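Local coordinates for iron transport multicopper oxidase FET3 (Saccharomyces cerevisiae, PDB 1ZPU), which oxidises ferrous to ferric iron with molecular oxygen, using four bound coppers, so that yeast can import the iron with high affinity, at residues K376-E381 / F451-P456; G457-H462 / L477-F482; N15-K20 / S140-D145; L170-T175 / I252-D257. All coordinates share one frame; numbering follows the deposited sequence.

Contacts 3 and 4 come first along the chain, contacts 1 and 2 follow, and the two pairs lie on opposite sides of the protein's centre. Contact 3 carries a loop of the first plastocyanin-like domain onto strand 133-142 of the second. Contact 4 spans the sandwich of that second domain, with its centre about 11 Å from that of contact 3; strands 133-142 and 169-172, neighbours in one sheet, join the two. Between about 35 and 42 Å away, centre to centre, contacts 1 and 2 sit in the third domain, their own centres 10 Å apart, on strands 446-452 and 457-463, which follow each other in the chain. Contact 2 leads into the copper cluster.

Contact 1. Residues K376-E381 / F451-P456; sequences KDEIVE and FKADNP. With NAG (2-acetamido-2-deoxy-beta-D-glucopyranose), chain B.
Val-380 lies against Phe-451 across two antiparallel strands, their side chains side by side and pointing the same way. With CG1 anti to the backbone N (chi1 -178°), Val-380 brings that methyl to 3.9 Å from CE2 of Phe-451. Its CB stands over the ring face, displaced toward the rim, in a CH-pi contact 4.1 Å from the centroid of Phe-451. The branched valine and the flat phenylalanine suit this buried side, where Leu-374 touches both. The same two residues form a hydrogen-bonded pair: Val-380 N donates to Phe-451 O at 2.9 Å, and Phe-451 N returns the bond to Val-380 O. Beyond the non-hydrogen-bonded pair Ile-379 and Lys-452, the main chain of Ala-453 donates from N to Glu-378 O at 2.9 Å, almost straight at 177°. Ala-453 then turns the chain as the centre of an inverse gamma turn, its small CB 3.6 Å from Glu-378 O. Asp-454 follows, and its OD1 accepts a weak, 3.3 Å hydrogen bond from O3 of the N-acetylglucosamine beside it. An alanine here would probably leave that sugar hydroxyl without its carboxylate partner, though the weak bond from the sugar's N2 to the backbone O would remain. The pairing of strands 379-386 and 446-452 belongs to the six-stranded sheet of the third plastocyanin-like domain, a beta sandwich of the cupredoxin type found in multicopper oxidases.

Contact 2. Residues G457-H462 / L477-F482; sequences GVWFFH and LVEDPF. With CU1 (copper (I) ion), chain C.
Trp-459 and Leu-477 form an antiparallel hydrogen-bonded pair that satisfies both backbones: Trp-459 N donates to Leu-477 O at 2.7 Å, and Leu-477 N to Trp-459 O at 2.8 Å. Further along, Glu-479 N gives a 2.8 Å bond to Gly-457 O, whereas the return from Gly-457 N to Glu-479 O is weak. Glycine suits this place because its CA lies 3.5 Å above the plane of the Trp-459 ring, where a CB would run into CZ2. Strand 457-463 belongs to the cupredoxin sandwich of the third domain and carries copper ligands at its far end: His-462 NE2 binds copper at 2.2 Å, in a type 3 site completed by His-107 and His-397, and Cys-463 next along is a type 1 ligand. Back at the indole, the carboxylate of Glu-479 comes to the ring edge, its plane 62° from that of the ring. Trp-459 NE1 is hydrogen-bonded to Asn-455 O. Glu-479 itself is buried but well supplied, OE1 bonded to His-399 NE2 and OE2 to Asn-455 N. An alanine in its place would probably leave both those groups without their acceptor and the main chain at Asn-455 less firmly held.

Contact 3. Residues N15-K20 / S140-D145; sequences NVDGLK and SEWYHD. With NAG (2-acetamido-2-deoxy-beta-D-glucopyranose), chain H; MAN (alpha-D-mannopyranose), chain D; NAG (2-acetamido-2-deoxy-beta-D-glucopyranose), chain E.
No strand pairing joins loop 15-20 to segment 140-145; Asp-17 and Trp-142 have their CA atoms 7.1 Å apart, and Lys-20 and His-144 6.6 Å, so side chains make the contact. Val-16 sets its CB over one face of the Trp-142 indole, offset toward the rim and 4.0 Å from the centroid of the five-membered ring, while its CG2 reaches CZ2. CG of Trp-142 stands anti to the backbone N (chi1 -171°), on the side of loop 15-20. Asp-17 OD2 accepts a hydrogen bond from His-144 NE2, at the edge of an imidazole nearly perpendicular to the carboxylate; its modelled length is too short to trust at this resolution. Over one face of the same ring, Lys-20 lays its CB above the centre, 3.7 Å from the centroid of His-144. Asn-15 OD1 shapes the loop as an Asx motif, accepting from Gly-18 N and Lys-20 N on opposite faces of its plane. At Gly-18 a CB would strike a sugar oxygen and the preceding carbonyl; Gly-18 O accepts a 2.7 Å bond from O6 of the second N-acetylglucosamine. The arrangement is a glycan-flanked interface between the first and second cupredoxin domains of a multicopper oxidase.

Contact 4. Residues L170-T175 / I252-D257; sequences LIVNNT and IMQKFD. With NAG (2-acetamido-2-deoxy-beta-D-glucopyranose), chain G; NAG (2-acetamido-2-deoxy-beta-D-glucopyranose), chain L.
Gln-254 and Leu-170 reach from one sheet to the other by their torsions. A chi1 of 75° sets CG of Gln-254 between the backbone N and the carbonyl carbon, and a chi2 of -162° extends the chain and carries CD toward strand 170-172. Leu-170 CG stands anti to the carbonyl carbon, beside the backbone N, which brings CG toward strand 252-256. The amide NE2 of Gln-254 donates to Ile-171 O at 3.1 Å, coming from well above the carbonyl plane, and it is also hydrogen-bonded to Gln-201 OE1. Glutamine thus suits a buried place: long enough to reach the opposite sheet, it has an N-H for each of two acceptors. Its OE1 lies against the methyls of Val-172, the two side chains running antiparallel alongside each other, while CG of Gln-254 is 3.8 Å from Leu-170 CD1. Leu-170 also covers Phe-256: CD2 stands over one face, offset toward the rim, in a CH-pi contact 3.8 Å from the ring centroid, with CG beside CE1. Past Val-172 the chain reverses in a type I' turn whose inner residues, Asn-173 and Asn-174, adopt the left-handed backbone that asparagine tolerates well; Asn-173 ND2 carries an N-linked glycan. The axes of 170-172 and 252-256 come within 8.2 Å of each other at their closest, facing each other across the sandwich of the second plastocyanin-like domain. Strand 169-172 is the outermost of its sheet, hydrogen-bonded to 133-142, whereas 250-256 runs between 271-277 and 201-205 in the other.

Contact 1. Residues K376-E381 / F451-P456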
# COMPACT_ATOMS: atom_id res chain seq x y z
N LYS A 376 -24.89 0.05 -7.07
CA LYS A 376 -24.62 -0.98 -8.08
C LYS A 376 -23.52 -0.70 -9.09
O LYS A 376 -22.55 -1.45 -9.14
CB LYS A 376 -25.90 -1.49 -8.79
CG LYS A 376 -27.14 -0.55 -8.76
CD LYS A 376 -28.23 -1.04 -9.74
CE LYS A 376 -29.33 0.00 -9.96
NZ LYS A 376 -28.76 1.36 -10.22
N ASP A 377 -23.64 0.35 -9.90
CA ASP A 377 -22.58 0.64 -10.88
C ASP A 377 -22.15 2.09 -10.89
O ASP A 377 -21.57 2.56 -11.87
CB ASP A 377 -23.01 0.22 -12.30
CG ASP A 377 -22.54 -1.18 -12.70
OD1 ASP A 377 -21.39 -1.55 -12.36
OD2 ASP A 377 -23.32 -1.90 -13.37
N GLU A 378 -22.40 2.79 -9.80
CA GLU A 378 -22.24 4.23 -9.77
C GLU A 378 -20.81 4.68 -9.95
O GLU A 378 -19.86 3.96 -9.62
CB GLU A 378 -22.79 4.81 -8.48
CG GLU A 378 -22.11 4.36 -7.21
CD GLU A 378 -22.65 5.08 -5.97
OE1 GLU A 378 -23.71 5.76 -6.08
OE2 GLU A 378 -22.03 4.96 -4.89
N ILE A 379 -20.65 5.89 -10.48
CA ILE A 379 -19.33 6.50 -10.59
C ILE A 379 -19.04 7.24 -9.28
O ILE A 379 -19.77 8.16 -8.89
CB ILE A 379 -19.24 7.40 -11.83
CG1 ILE A 379 -19.17 6.52 -13.09
CG2 ILE A 379 -18.02 8.34 -11.75
CD1 ILE A 379 -19.91 7.10 -14.28
N VAL A 380 -17.98 6.82 -8.60
CA VAL A 380 -17.59 7.38 -7.30
C VAL A 380 -16.38 8.30 -7.45
O VAL A 380 -15.44 8.00 -8.16
CB VAL A 380 -17.25 6.26 -6.28
CG1 VAL A 380 -16.89 6.86 -4.92
CG2 VAL A 380 -18.41 5.29 -6.13
N GLU A 381 -16.43 9.43 -6.75
CA GLU A 381 -15.33 10.37 -6.73
C GLU A 381 -14.91 10.62 -5.28
O GLU A 381 -15.74 10.94 -4.43
CB GLU A 381 -15.75 11.67 -7.42
CG GLU A 381 -14.86 12.87 -7.14
CD GLU A 381 -15.26 14.09 -7.96
OE1 GLU A 381 -15.06 14.08 -9.20
OE2 GLU A 381 -15.78 15.08 -7.38
N PHE A 451 -13.58 6.35 -9.87
CA PHE A 451 -13.66 4.94 -10.26
C PHE A 451 -15.12 4.49 -10.30
O PHE A 451 -15.97 5.11 -9.68
CB PHE A 451 -12.84 4.05 -9.31
CG PHE A 451 -13.40 3.94 -7.91
CD1 PHE A 451 -14.17 2.85 -7.54
CD2 PHE A 451 -13.16 4.93 -6.97
CE1 PHE A 451 -14.67 2.75 -6.25
CE2 PHE A 451 -13.66 4.84 -5.69
CZ PHE A 451 -14.41 3.74 -5.33
N LYS A 452 -15.39 3.42 -11.04
CA LYS A 452 -16.72 2.84 -11.14
C LYS A 452 -16.90 1.76 -10.08
O LYS A 452 -16.04 0.91 -9.91
CB LYS A 452 -16.91 2.23 -12.53
CG LYS A 452 -18.36 1.97 -12.91
CD LYS A 452 -18.44 1.14 -14.17
CE LYS A 452 -19.86 1.02 -14.64
NZ LYS A 452 -19.90 0.25 -15.90
N ALA A 453 -18.02 1.78 -9.38
CA ALA A 453 -18.31 0.72 -8.42
C ALA A 453 -18.83 -0.52 -9.16
O ALA A 453 -20.03 -0.79 -9.21
CB ALA A 453 -19.30 1.19 -7.37
N ASP A 454 -17.90 -1.26 -9.75
CA ASP A 454 -18.24 -2.44 -10.53
C ASP A 454 -17.61 -3.68 -9.92
O ASP A 454 -17.48 -4.71 -10.57
CB ASP A 454 -17.80 -2.26 -11.99
CG ASP A 454 -16.29 -1.99 -12.14
OD1 ASP A 454 -15.81 -2.03 -13.29
OD2 ASP A 454 -15.58 -1.73 -11.14
N ASN A 455 -17.22 -3.57 -8.66
CA ASN A 455 -16.54 -4.67 -7.99
C ASN A 455 -17.08 -4.88 -6.58
O ASN A 455 -16.44 -4.48 -5.60
CB ASN A 455 -15.03 -4.42 -7.95
CG ASN A 455 -14.25 -5.64 -7.54
OD1 ASN A 455 -14.80 -6.73 -7.39
ND2 ASN A 455 -12.95 -5.48 -7.36
N PRO A 456 -18.27 -5.51 -6.47
CA PRO A 456 -18.88 -5.75 -5.16
C PRO A 456 -17.84 -6.24 -4.15
O PRO A 456 -17.11 -7.19 -4.42
CB PRO A 456 -19.93 -6.82 -5.45
CG PRO A 456 -20.35 -6.54 -6.86
CD PRO A 456 -19.12 -6.02 -7.57
C1 NAG B . -15.52 -7.61 -11.63
C2 NAG B . -14.88 -6.50 -12.47
C3 NAG B . -15.84 -5.92 -13.50
C4 NAG B . -16.50 -7.04 -14.32
C5 NAG B . -17.03 -8.14 -13.38
C6 NAG B . -17.61 -9.32 -14.14
C7 NAG B . -13.00 -5.24 -11.55
C8 NAG B . -12.55 -4.25 -10.52
N2 NAG B . -14.33 -5.45 -11.63
O3 NAG B . -15.11 -5.08 -14.35
O4 NAG B . -17.50 -6.53 -15.20
O5 NAG B . -15.99 -8.61 -12.52
O6 NAG B . -16.59 -9.92 -14.91
O7 NAG B . -12.16 -5.81 -12.27

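Contact 2. Residues G457-H462 / L477-F482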
# COMPACT_ATOMS: atom_id res chain seq x y z
N GLY A 457 -17.76 -5.56 -3.01
CA GLY A 457 -16.80 -5.91 -1.96
C GLY A 457 -16.72 -4.90 -0.85
O GLY A 457 -17.48 -3.93 -0.81
N VAL A 458 -15.79 -5.12 0.07
CA VAL A 458 -15.57 -4.23 1.19
C VAL A 458 -14.14 -3.78 1.04
O VAL A 458 -13.24 -4.60 1.13
CB VAL A 458 -15.80 -4.94 2.55
CG1 VAL A 458 -15.47 -4.02 3.69
CG2 VAL A 458 -17.23 -5.42 2.68
N TRP A 459 -13.95 -2.48 0.80
CA TRP A 459 -12.63 -1.98 0.41
C TRP A 459 -12.09 -0.87 1.31
O TRP A 459 -12.76 0.13 1.54
CB TRP A 459 -12.66 -1.49 -1.04
CG TRP A 459 -13.26 -2.43 -2.05
CD1 TRP A 459 -14.34 -2.19 -2.83
CD2 TRP A 459 -12.81 -3.76 -2.37
NE1 TRP A 459 -14.60 -3.27 -3.63
CE2 TRP A 459 -13.67 -4.25 -3.37
CE3 TRP A 459 -11.78 -4.58 -1.91
CZ2 TRP A 459 -13.53 -5.52 -3.92
CZ3 TRP A 459 -11.64 -5.84 -2.47
CH2 TRP A 459 -12.50 -6.30 -3.46
N PHE A 460 -10.86 -1.05 1.78
CA PHE A 460 -10.19 -0.10 2.66
C PHE A 460 -9.60 1.04 1.83
O PHE A 460 -8.94 0.80 0.82
CB PHE A 460 -9.09 -0.82 3.46
CG PHE A 460 -8.87 -0.29 4.86
CD1 PHE A 460 -9.68 0.70 5.40
CD2 PHE A 460 -7.87 -0.84 5.66
CE1 PHE A 460 -9.47 1.17 6.72
CE2 PHE A 460 -7.66 -0.38 6.99
CZ PHE A 460 -8.45 0.62 7.50
N PHE A 461 -9.86 2.27 2.24
CA PHE A 461 -9.18 3.42 1.67
C PHE A 461 -8.39 4.14 2.75
O PHE A 461 -8.97 4.71 3.67
CB PHE A 461 -10.15 4.39 1.00
CG PHE A 461 -9.49 5.60 0.43
CD1 PHE A 461 -8.81 5.52 -0.78
CD2 PHE A 461 -9.52 6.81 1.10
CE1 PHE A 461 -8.18 6.63 -1.31
CE2 PHE A 461 -8.89 7.94 0.58
CZ PHE A 461 -8.22 7.84 -0.64
N HIS A 462 -7.06 4.10 2.65
CA HIS A 462 -6.21 4.59 3.72
C HIS A 462 -4.85 5.05 3.25
O HIS A 462 -4.43 4.75 2.12
CB HIS A 462 -5.98 3.49 4.75
CG HIS A 462 -5.21 2.33 4.23
ND1 HIS A 462 -3.84 2.25 4.31
CD2 HIS A 462 -5.62 1.20 3.60
CE1 HIS A 462 -3.43 1.12 3.75
NE2 HIS A 462 -4.49 0.47 3.30
N LEU A 477 -15.17 1.34 2.34
CA LEU A 477 -16.13 1.39 1.24
C LEU A 477 -16.85 0.06 1.08
O LEU A 477 -16.21 -0.97 0.87
CB LEU A 477 -15.42 1.76 -0.06
CG LEU A 477 -14.75 3.13 -0.12
CD1 LEU A 477 -14.17 3.34 -1.50
CD2 LEU A 477 -15.71 4.27 0.20
N VAL A 478 -18.17 0.07 1.17
CA VAL A 478 -18.95 -1.14 0.94
C VAL A 478 -19.64 -0.99 -0.42
O VAL A 478 -20.57 -0.19 -0.58
CB VAL A 478 -19.99 -1.37 2.07
CG1 VAL A 478 -20.82 -2.61 1.79
CG2 VAL A 478 -19.29 -1.52 3.39
N GLU A 479 -19.14 -1.74 -1.40
CA GLU A 479 -19.65 -1.70 -2.77
C GLU A 479 -20.84 -2.65 -2.94
O GLU A 479 -20.73 -3.83 -2.63
CB GLU A 479 -18.53 -2.11 -3.69
CG GLU A 479 -18.51 -1.41 -5.02
CD GLU A 479 -17.10 -1.28 -5.55
OE1 GLU A 479 -16.24 -0.77 -4.79
OE2 GLU A 479 -16.85 -1.68 -6.71
N ASP A 480 -21.94 -2.14 -3.48
CA ASP A 480 -23.26 -2.79 -3.41
C ASP A 480 -23.30 -4.09 -2.61
O ASP A 480 -23.08 -5.18 -3.15
CB ASP A 480 -23.95 -2.93 -4.79
CG ASP A 480 -23.24 -3.91 -5.70
OD1 ASP A 480 -22.02 -4.10 -5.54
OD2 ASP A 480 -23.92 -4.49 -6.57
N PRO A 481 -23.59 -3.98 -1.30
CA PRO A 481 -23.69 -5.12 -0.40
C PRO A 481 -24.65 -6.19 -0.92
O PRO A 481 -24.48 -7.36 -0.60
CB PRO A 481 -24.23 -4.52 0.90
CG PRO A 481 -24.74 -3.16 0.52
CD PRO A 481 -23.86 -2.72 -0.59
N PHE A 482 -25.64 -5.79 -1.71
CA PHE A 482 -26.56 -6.77 -2.29
C PHE A 482 -25.88 -7.60 -3.37
O PHE A 482 -26.13 -8.80 -3.48
CB PHE A 482 -27.84 -6.11 -2.82
CG PHE A 482 -28.68 -5.44 -1.76
CD1 PHE A 482 -29.21 -4.18 -1.97
CD2 PHE A 482 -28.92 -6.07 -0.54
CE1 PHE A 482 -29.98 -3.54 -0.99
CE2 PHE A 482 -29.68 -5.45 0.44
CZ PHE A 482 -30.21 -4.18 0.21
CU CU1 C . -4.74 -1.71 3.04

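Contact 3. Residues N15-K20 / S140-D145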
# COMPACT_ATOMS: atom_id res chain seq x y z
N ASN A 15 20.68 -9.89 10.29
CA ASN A 15 21.27 -8.58 10.21
C ASN A 15 21.06 -8.06 8.80
O ASN A 15 21.93 -8.19 7.95
CB ASN A 15 22.75 -8.61 10.59
CG ASN A 15 23.34 -7.22 10.72
OD1 ASN A 15 22.85 -6.28 10.08
ND2 ASN A 15 24.37 -7.07 11.55
N VAL A 16 19.88 -7.50 8.56
CA VAL A 16 19.46 -7.08 7.23
C VAL A 16 20.28 -5.88 6.76
O VAL A 16 20.79 -5.83 5.65
CB VAL A 16 17.99 -6.65 7.29
CG1 VAL A 16 17.52 -6.14 5.93
CG2 VAL A 16 17.14 -7.81 7.79
N ASP A 17 20.35 -4.92 7.66
CA ASP A 17 21.07 -3.67 7.53
C ASP A 17 22.53 -3.83 7.15
O ASP A 17 23.05 -3.12 6.28
CB ASP A 17 21.04 -3.00 8.91
CG ASP A 17 20.65 -1.60 8.81
OD1 ASP A 17 20.37 -1.25 7.64
OD2 ASP A 17 20.61 -0.87 9.82
N GLY A 18 23.18 -4.76 7.84
CA GLY A 18 24.61 -4.78 7.91
C GLY A 18 25.09 -4.29 9.26
O GLY A 18 26.25 -4.46 9.61
N LEU A 19 24.20 -3.68 10.05
CA LEU A 19 24.63 -3.10 11.33
C LEU A 19 23.84 -3.41 12.61
O LEU A 19 24.08 -2.77 13.65
CB LEU A 19 24.88 -1.59 11.20
CG LEU A 19 24.24 -0.62 10.22
CD1 LEU A 19 24.79 0.71 10.61
CD2 LEU A 19 24.63 -0.90 8.77
N LYS A 20 22.93 -4.38 12.57
CA LYS A 20 22.18 -4.76 13.76
C LYS A 20 21.55 -6.13 13.57
O LYS A 20 20.66 -6.30 12.75
CB LYS A 20 21.08 -3.74 14.04
CG LYS A 20 20.96 -3.32 15.49
CD LYS A 20 20.55 -4.48 16.41
CE LYS A 20 20.49 -4.05 17.88
NZ LYS A 20 19.43 -3.02 18.10
N SER A 140 13.11 -0.31 0.37
CA SER A 140 12.46 -0.16 1.67
C SER A 140 13.32 0.66 2.61
O SER A 140 14.48 0.87 2.31
CB SER A 140 12.19 -1.54 2.28
OG SER A 140 11.58 -1.40 3.54
N GLU A 141 12.75 1.14 3.72
CA GLU A 141 13.58 1.63 4.82
C GLU A 141 13.70 0.52 5.86
O GLU A 141 12.92 -0.44 5.82
CB GLU A 141 13.03 2.91 5.45
CG GLU A 141 11.81 2.71 6.38
CD GLU A 141 10.53 2.41 5.62
OE1 GLU A 141 9.92 3.37 5.08
OE2 GLU A 141 10.15 1.20 5.57
N TRP A 142 14.65 0.65 6.78
CA TRP A 142 14.85 -0.36 7.81
C TRP A 142 15.01 0.25 9.22
O TRP A 142 15.73 1.24 9.41
CB TRP A 142 16.05 -1.23 7.42
CG TRP A 142 16.22 -2.41 8.29
CD1 TRP A 142 17.24 -2.67 9.15
CD2 TRP A 142 15.32 -3.51 8.39
NE1 TRP A 142 17.04 -3.87 9.78
CE2 TRP A 142 15.87 -4.40 9.34
CE3 TRP A 142 14.11 -3.83 7.78
CZ2 TRP A 142 15.24 -5.59 9.69
CZ3 TRP A 142 13.48 -5.02 8.13
CH2 TRP A 142 14.06 -5.88 9.08
N TYR A 143 14.31 -0.33 10.19
CA TYR A 143 14.39 0.07 11.60
C TYR A 143 15.19 -0.94 12.37
O TYR A 143 15.23 -2.11 12.01
CB TYR A 143 12.99 0.19 12.23
CG TYR A 143 12.20 1.40 11.77
CD1 TYR A 143 11.50 1.38 10.57
CD2 TYR A 143 12.15 2.56 12.53
CE1 TYR A 143 10.77 2.48 10.14
CE2 TYR A 143 11.42 3.67 12.11
CZ TYR A 143 10.74 3.62 10.91
OH TYR A 143 10.01 4.69 10.46
N HIS A 144 15.82 -0.49 13.45
CA HIS A 144 16.60 -1.36 14.33
C HIS A 144 15.78 -1.89 15.48
O HIS A 144 16.20 -2.81 16.17
CB HIS A 144 17.77 -0.58 14.87
CG HIS A 144 18.90 -0.47 13.90
ND1 HIS A 144 20.19 -0.17 14.29
CD2 HIS A 144 18.93 -0.68 12.57
CE1 HIS A 144 20.97 -0.17 13.22
NE2 HIS A 144 20.23 -0.47 12.17
N ASP A 145 14.62 -1.30 15.71
CA ASP A 145 13.71 -1.78 16.71
C ASP A 145 12.46 -2.30 16.03
O ASP A 145 12.06 -1.78 14.98
CB ASP A 145 13.36 -0.66 17.69
CG ASP A 145 14.58 -0.15 18.47
OD1 ASP A 145 14.84 -0.65 19.61
OD2 ASP A 145 15.28 0.74 17.94
C1 NAG H . 27.35 -1.46 3.07
C2 NAG H . 27.30 -2.49 4.20
C3 NAG H . 27.22 -1.86 5.58
C4 NAG H . 28.24 -0.75 5.79
C5 NAG H . 28.13 0.18 4.58
C6 NAG H . 29.17 1.28 4.58
C7 NAG H . 25.88 -4.55 4.04
C8 NAG H . 26.93 -5.47 3.48
N2 NAG H . 26.09 -3.23 4.06
O3 NAG H . 27.39 -2.82 6.60
O4 NAG H . 27.93 -0.08 7.00
O5 NAG H . 28.39 -0.59 3.42
O6 NAG H . 30.40 0.63 4.35
O7 NAG H . 24.81 -4.99 4.44
C1 MAN D . 25.45 4.12 10.62
C2 MAN D . 24.79 4.47 9.29
C3 MAN D . 23.47 5.20 9.50
C4 MAN D . 22.61 4.44 10.49
C5 MAN D . 23.36 4.23 11.79
C6 MAN D . 22.50 3.41 12.74
O2 MAN D . 24.52 3.28 8.60
O3 MAN D . 22.78 5.29 8.27
O4 MAN D . 21.43 5.16 10.75
O5 MAN D . 24.53 3.51 11.51
O6 MAN D . 23.29 3.11 13.87
C1 NAG E . 28.98 -0.16 7.99
C2 NAG E . 29.01 1.14 8.82
C3 NAG E . 29.87 1.03 10.07
C4 NAG E . 29.62 -0.25 10.86
C5 NAG E . 29.73 -1.41 9.86
C6 NAG E . 29.52 -2.77 10.52
C7 NAG E . 28.77 3.21 7.55
C8 NAG E . 29.53 4.37 6.96
N2 NAG E . 29.53 2.24 8.04
O3 NAG E . 29.63 2.16 10.88
O4 NAG E . 30.61 -0.33 11.86
O5 NAG E . 28.77 -1.27 8.84
O6 NAG E . 28.15 -2.96 10.76
O7 NAG E . 27.53 3.19 7.54

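Contact 4. Residues L170-T175 / I252-D257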
# COMPACT_ATOMS: atom_id res chain seq x y z
N LEU A 170 18.18 2.98 4.48
CA LEU A 170 17.49 2.46 3.30
C LEU A 170 18.06 1.10 2.91
O LEU A 170 19.27 0.88 2.98
CB LEU A 170 17.64 3.44 2.12
CG LEU A 170 16.91 4.78 2.26
CD1 LEU A 170 17.04 5.63 1.02
CD2 LEU A 170 15.44 4.54 2.58
N ILE A 171 17.19 0.19 2.49
CA ILE A 171 17.61 -1.12 2.02
C ILE A 171 17.04 -1.46 0.64
O ILE A 171 16.04 -0.88 0.22
CB ILE A 171 17.29 -2.20 3.06
CG1 ILE A 171 15.81 -2.17 3.43
CG2 ILE A 171 18.15 -2.00 4.29
CD1 ILE A 171 15.35 -3.39 4.14
N VAL A 172 17.72 -2.36 -0.08
CA VAL A 172 17.25 -2.94 -1.34
C VAL A 172 17.37 -4.45 -1.25
O VAL A 172 18.40 -4.95 -0.78
CB VAL A 172 18.08 -2.53 -2.62
CG1 VAL A 172 17.28 -1.67 -3.51
CG2 VAL A 172 19.43 -1.89 -2.29
N ASN A 173 16.34 -5.17 -1.71
CA ASN A 173 16.32 -6.64 -1.63
C ASN A 173 16.81 -7.14 -0.29
O ASN A 173 17.53 -8.11 -0.23
CB ASN A 173 17.16 -7.28 -2.73
CG ASN A 173 16.40 -7.44 -4.00
OD1 ASN A 173 15.38 -6.77 -4.23
ND2 ASN A 173 16.90 -8.34 -4.86
N ASN A 174 16.44 -6.44 0.77
CA ASN A 174 16.79 -6.82 2.13
C ASN A 174 18.29 -6.89 2.44
O ASN A 174 18.72 -7.70 3.27
CB ASN A 174 16.07 -8.12 2.53
CG ASN A 174 14.56 -7.99 2.46
OD1 ASN A 174 13.92 -7.36 3.30
ND2 ASN A 174 13.97 -8.59 1.44
N THR A 175 19.07 -6.04 1.78
CA THR A 175 20.43 -5.67 2.24
C THR A 175 20.73 -4.24 1.89
O THR A 175 19.87 -3.48 1.48
CB THR A 175 21.58 -6.44 1.55
OG1 THR A 175 21.15 -6.87 0.26
CG2 THR A 175 22.03 -7.60 2.38
N ILE A 252 23.74 2.42 -8.60
CA ILE A 252 22.28 2.36 -8.44
C ILE A 252 21.99 3.12 -7.16
O ILE A 252 22.48 2.77 -6.09
CB ILE A 252 21.77 0.91 -8.31
CG1 ILE A 252 22.11 0.07 -9.53
CG2 ILE A 252 20.25 0.88 -8.05
CD1 ILE A 252 22.00 -1.41 -9.28
N MET A 253 21.20 4.18 -7.26
CA MET A 253 21.07 5.14 -6.18
C MET A 253 19.65 5.23 -5.63
O MET A 253 18.70 5.37 -6.39
CB MET A 253 21.50 6.50 -6.72
CG MET A 253 22.11 7.40 -5.67
SD MET A 253 23.81 7.00 -5.24
CE MET A 253 24.19 5.84 -6.51
N GLN A 254 19.53 5.13 -4.32
CA GLN A 254 18.25 5.40 -3.65
C GLN A 254 18.42 6.47 -2.55
O GLN A 254 19.44 6.50 -1.83
CB GLN A 254 17.58 4.09 -3.15
CG GLN A 254 18.16 3.47 -1.95
CD GLN A 254 17.75 1.99 -1.76
OE1 GLN A 254 18.57 1.09 -1.93
NE2 GLN A 254 16.50 1.75 -1.37
N LYS A 255 17.44 7.36 -2.43
CA LYS A 255 17.57 8.51 -1.53
C LYS A 255 16.29 8.70 -0.72
O LYS A 255 15.19 8.59 -1.28
CB LYS A 255 17.87 9.76 -2.36
CG LYS A 255 18.31 10.96 -1.55
CD LYS A 255 18.48 12.18 -2.44
CE LYS A 255 19.30 13.26 -1.77
NZ LYS A 255 19.12 13.30 -0.28
N PHE A 256 16.43 8.99 0.57
CA PHE A 256 15.30 9.31 1.44
C PHE A 256 14.58 10.55 0.93
O PHE A 256 15.22 11.48 0.41
CB PHE A 256 15.81 9.69 2.83
CG PHE A 256 15.83 8.57 3.83
CD1 PHE A 256 16.99 7.85 4.05
CD2 PHE A 256 14.72 8.32 4.63
CE1 PHE A 256 17.02 6.85 4.99
CE2 PHE A 256 14.73 7.33 5.59
CZ PHE A 256 15.88 6.58 5.77
N ASP A 257 13.26 10.59 1.09
CA ASP A 257 12.54 11.86 1.05
C ASP A 257 12.50 12.41 2.48
O ASP A 257 11.57 12.13 3.25
CB ASP A 257 11.13 11.64 0.52
CG ASP A 257 10.30 12.90 0.53
OD1 ASP A 257 9.15 12.82 0.04
OD2 ASP A 257 10.75 13.96 1.03
C1 NAG G . 16.10 -8.67 -6.03
C2 NAG G . 17.08 -9.23 -7.07
C3 NAG G . 16.32 -9.76 -8.28
C4 NAG G . 15.17 -10.70 -7.91
C5 NAG G . 14.33 -10.06 -6.82
C6 NAG G . 13.37 -11.11 -6.31
C7 NAG G . 19.35 -8.42 -7.48
C8 NAG G . 20.23 -7.42 -8.19
N2 NAG G . 18.03 -8.22 -7.47
O3 NAG G . 17.22 -10.47 -9.09
O4 NAG G . 14.26 -10.89 -8.99
O5 NAG G . 15.14 -9.66 -5.75
O6 NAG G . 12.48 -10.56 -5.37
O7 NAG G . 19.86 -9.39 -6.94
C1 NAG L . 23.00 12.76 -1.02
C2 NAG L . 24.28 13.48 -0.63
C3 NAG L . 24.27 14.98 -0.94
C4 NAG L . 23.97 15.24 -2.40
C5 NAG L . 22.63 14.56 -2.65
C6 NAG L . 22.21 14.72 -4.11
C7 NAG L . 25.78 12.94 1.22
C8 NAG L . 26.72 12.20 0.31
N2 NAG L . 24.56 13.26 0.77
O3 NAG L . 25.53 15.56 -0.68
O4 NAG L . 23.95 16.65 -2.58
O5 NAG L . 22.68 13.15 -2.34
O6 NAG L . 23.08 13.96 -4.92
O7 NAG L . 26.17 13.23 2.35